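Local coordinates for protein inositol-3-phosphate synthase (Caenorhabditis elegans, PDB 1VKO) that belongs to the myo-inositol-1-phosphate synthase family and binds nicotinamide-adenine-dinucleotide in a Rossmann-like domain, at residues 195-200 / 213-218. Residues are numbered along the deposited sequence; the frame is centred on the assembly and turned at random.
With NAD (nicotinamide-adenine-dinucleotide), chain G.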
loop_
_atom_site.group_PDB
_atom_site.type_symbol
_atom_site.label_atom_id
_atom_site.label_comp_id
_atom_site.label_asym_id
_atom_site.label_seq_id
_atom_site.Cartn_x
_atom_site.Cartn_y
_atom_site.Cartn_z
ATOM N N PRO A 195 7.368 38.530 21.604
ATOM C CA PRO A 195 8.164 37.563 22.368
ATOM C C PRO A 195 7.313 36.746 23.310
ATOM O O PRO A 195 6.258 37.204 23.750
ATOM C CB PRO A 195 9.179 38.434 23.122
ATOM C CG PRO A 195 8.667 39.806 23.053
ATOM C CD PRO A 195 7.742 39.930 21.878
ATOM N N SER A 196 7.719 35.504 23.549
ATOM C CA SER A 196 6.907 34.605 24.350
ATOM C C SER A 196 7.629 34.132 25.587
ATOM O O SER A 196 8.788 34.462 25.819
ATOM C CB SER A 196 6.485 33.374 23.533
ATOM O OG SER A 196 5.205 32.938 23.955
ATOM N N ILE A 197 6.923 33.318 26.363
ATOM C CA ILE A 197 7.455 32.661 27.542
ATOM C C ILE A 197 8.208 31.480 26.979
ATOM O O ILE A 197 7.676 30.777 26.131
ATOM C CB ILE A 197 6.274 32.190 28.397
ATOM C CG1 ILE A 197 5.406 33.373 28.774
ATOM C CG2 ILE A 197 6.723 31.461 29.659
ATOM C CD1 ILE A 197 4.109 32.958 29.408
ATOM N N TYR A 198 9.439 31.250 27.442
ATOM C CA TYR A 198 10.215 30.070 27.061
ATOM C C TYR A 198 10.716 29.368 28.314
ATOM O O TYR A 198 11.591 29.888 28.983
ATOM C CB TYR A 198 11.388 30.519 26.179
ATOM C CG TYR A 198 12.370 29.420 25.786
ATOM C CD1 TYR A 198 11.922 28.168 25.387
ATOM C CD2 TYR A 198 13.740 29.639 25.806
ATOM C CE1 TYR A 198 12.794 27.174 25.037
ATOM C CE2 TYR A 198 14.625 28.639 25.446
ATOM C CZ TYR A 198 14.141 27.416 25.056
ATOM O OH TYR A 198 14.984 26.391 24.704
ATOM N N TYR A 199 10.190 28.188 28.646
ATOM C CA TYR A 199 10.766 27.409 29.747
ATOM C C TYR A 199 11.389 26.129 29.158
ATOM O O TYR A 199 10.677 25.143 28.920
ATOM C CB TYR A 199 9.726 27.080 30.838
ATOM C CG TYR A 199 8.987 28.272 31.460
ATOM C CD1 TYR A 199 9.538 29.559 31.476
ATOM C CD2 TYR A 199 7.755 28.095 32.068
ATOM C CE1 TYR A 199 8.863 30.622 32.051
ATOM C CE2 TYR A 199 7.069 29.156 32.628
ATOM C CZ TYR A 199 7.616 30.420 32.613
ATOM O OH TYR A 199 6.921 31.477 33.196
ATOM N N PRO A 200 12.701 26.135 28.914
ATOM C CA PRO A 200 13.338 25.118 28.059
ATOM C C PRO A 200 12.874 23.690 28.384
ATOM O O PRO A 200 12.647 22.867 27.489
ATOM C CB PRO A 200 14.816 25.286 28.388
ATOM C CG PRO A 200 14.944 26.744 28.756
ATOM C CD PRO A 200 13.683 27.084 29.474
ATOM N N ASN A 213 13.478 35.240 20.927
ATOM C CA ASN A 213 12.383 36.202 21.102
ATOM C C ASN A 213 11.641 35.833 22.399
ATOM O O ASN A 213 10.481 35.436 22.355
ATOM C CB ASN A 213 11.425 36.088 19.903
ATOM C CG ASN A 213 10.569 37.314 19.684
ATOM O OD1 ASN A 213 10.970 38.430 19.985
ATOM N ND2 ASN A 213 9.371 37.111 19.120
ATOM N N VAL A 214 12.317 35.940 23.549
ATOM C CA VAL A 214 11.711 35.560 24.836
ATOM C C VAL A 214 11.588 36.667 25.883
ATOM O O VAL A 214 12.474 37.510 26.016
ATOM C CB VAL A 214 12.348 34.250 25.453
ATOM C CG1 VAL A 214 12.974 33.367 24.371
ATOM C CG2 VAL A 214 13.329 34.541 26.543
ATOM N N ILE A 215 10.478 36.645 26.622
ATOM C CA ILE A 215 10.243 37.565 27.746
ATOM C C ILE A 215 11.361 37.353 28.779
ATOM O O ILE A 215 11.569 36.224 29.190
ATOM C CB ILE A 215 8.853 37.258 28.456
ATOM C CG1 ILE A 215 7.680 37.032 27.481
ATOM C CG2 ILE A 215 8.515 38.304 29.495
ATOM C CD1 ILE A 215 7.401 38.131 26.576
ATOM N N PRO A 216 12.068 38.406 29.217
ATOM C CA PRO A 216 13.155 38.251 30.213
ATOM C C PRO A 216 12.672 37.692 31.573
ATOM O O PRO A 216 11.472 37.641 31.826
ATOM C CB PRO A 216 13.665 39.676 30.380
ATOM C CG PRO A 216 13.260 40.395 29.129
ATOM C CD PRO A 216 11.915 39.812 28.796
ATOM N N GLY A 217 13.595 37.230 32.413
ATOM C CA GLY A 217 13.282 36.824 33.790
ATOM C C GLY A 217 12.745 35.414 34.010
ATOM O O GLY A 217 12.373 34.746 33.045
ATOM N N ASP A 218 12.674 34.993 35.281
ATOM C CA ASP A 218 12.122 33.666 35.669
ATOM C C ASP A 218 10.956 33.757 36.639
ATOM O O ASP A 218 10.588 32.762 37.249
ATOM C CB ASP A 218 13.190 32.805 36.337
ATOM C CG ASP A 218 14.447 32.696 35.502
ATOM O OD1 ASP A 218 14.375 32.138 34.367
ATOM O OD2 ASP A 218 15.550 33.145 35.911
HETATM P PA NAD G . 6.020 24.306 14.150
HETATM O O1A NAD G . 7.311 24.001 14.743
HETATM O O2A NAD G . 6.223 24.660 12.735
HETATM O O5B NAD G . 5.363 25.461 15.016
HETATM C C5B NAD G . 5.762 25.666 16.338
HETATM C C4B NAD G . 6.091 27.139 16.490
HETATM O O4B NAD G . 5.849 27.511 17.829
HETATM C C3B NAD G . 7.537 27.436 16.214
HETATM O O3B NAD G . 7.519 28.713 15.596
HETATM C C2B NAD G . 8.184 27.633 17.556
HETATM O O2B NAD G . 9.022 28.775 17.390
HETATM C C1B NAD G . 6.997 28.045 18.421
HETATM N N9A NAD G . 7.041 27.826 19.890
HETATM C C8A NAD G . 7.569 26.801 20.613
HETATM N N7A NAD G . 7.380 27.065 21.925
HETATM C C5A NAD G . 6.744 28.241 22.083
HETATM C C6A NAD G . 6.341 28.996 23.199
HETATM N N6A NAD G . 6.593 28.637 24.468
HETATM N N1A NAD G . 5.724 30.202 22.988
HETATM C C2A NAD G . 5.533 30.676 21.723
HETATM N N3A NAD G . 5.968 29.950 20.662
HETATM C C4A NAD G . 6.556 28.743 20.811
HETATM O O3 NAD G . 4.969 23.083 14.318
HETATM P PN NAD G . 3.549 23.147 13.602
HETATM O O1N NAD G . 3.226 24.585 13.399
HETATM O O2N NAD G . 3.602 22.255 12.441
HETATM O O5D NAD G . 2.470 22.658 14.710
HETATM C C5D NAD G . 2.493 23.177 16.029
HETATM C C4D NAD G . 1.802 22.280 17.074
HETATM O O4D NAD G . 0.550 21.849 16.601
HETATM C C3D NAD G . 2.590 21.016 17.437
HETATM O O3D NAD G . 2.484 20.805 18.817
HETATM C C2D NAD G . 1.781 19.910 16.809
HETATM O O2D NAD G . 1.822 18.665 17.489
HETATM C C1D NAD G . 0.392 20.479 16.902
HETATM N N1N NAD G . -0.412 19.701 15.968
HETATM C C2N NAD G . -0.126 19.727 14.639
HETATM C C3N NAD G . -0.882 18.960 13.782
HETATM C C7N NAD G . -0.787 19.311 12.345
HETATM O O7N NAD G . 0.159 20.316 12.030
HETATM N N7N NAD G . -1.581 18.707 11.452
HETATM C C4N NAD G . -1.949 18.172 14.257
HETATM C C5N NAD G . -2.210 18.146 15.609
HETATM C C6N NAD G . -1.420 18.918 16.475
HETATM O O HOH W 1 10.481 33.565 29.135
#
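I215 lies against the backbone of P195 and S196, and its CD1 turns in beside the proline ring, 3.9 Å from P195 CB; the two side chains cross at about a right angle. With I215 CG1 beside its own backbone N (chi1 -45°), that carbon packs against the S196 carbonyl, and I197 CG1 only brushes it. V214 works on the other flank: its CG1 meets Y198 CB at 3.7 Å and approaches the tyrosine ring obliquely at CD2. Between these apolar patches the two loop segments share a single beta bridge, S196 with V214. S196 N donates to N213 O at 3.0 Å, and I215 N returns a bond to S196 O at 2.9 Å, nearly straight at 166°. V214 CA adds a C-H contact to the same S196 oxygen. Farther along, one water accepts from Y198 N and donates to I215 O. The N213 side chain crosses P195 obliquely, OD1 near CB, while its ND2 bonds to the carbonyls of D160 and P193. The S196 side chain leaves the bridge toward the adenine of NAD, where OG donates to N1A at 2.9 Å; N6A gives I197 O a weak bond. Both segments belong to the long loop between helices 178-188 and 220-238, which here contributes S196 and I197 to the adenine end of the NAD pocket. S196 and I197 pack on helix 281-291, while I215 rests on H223 and H226 of helix 220-238.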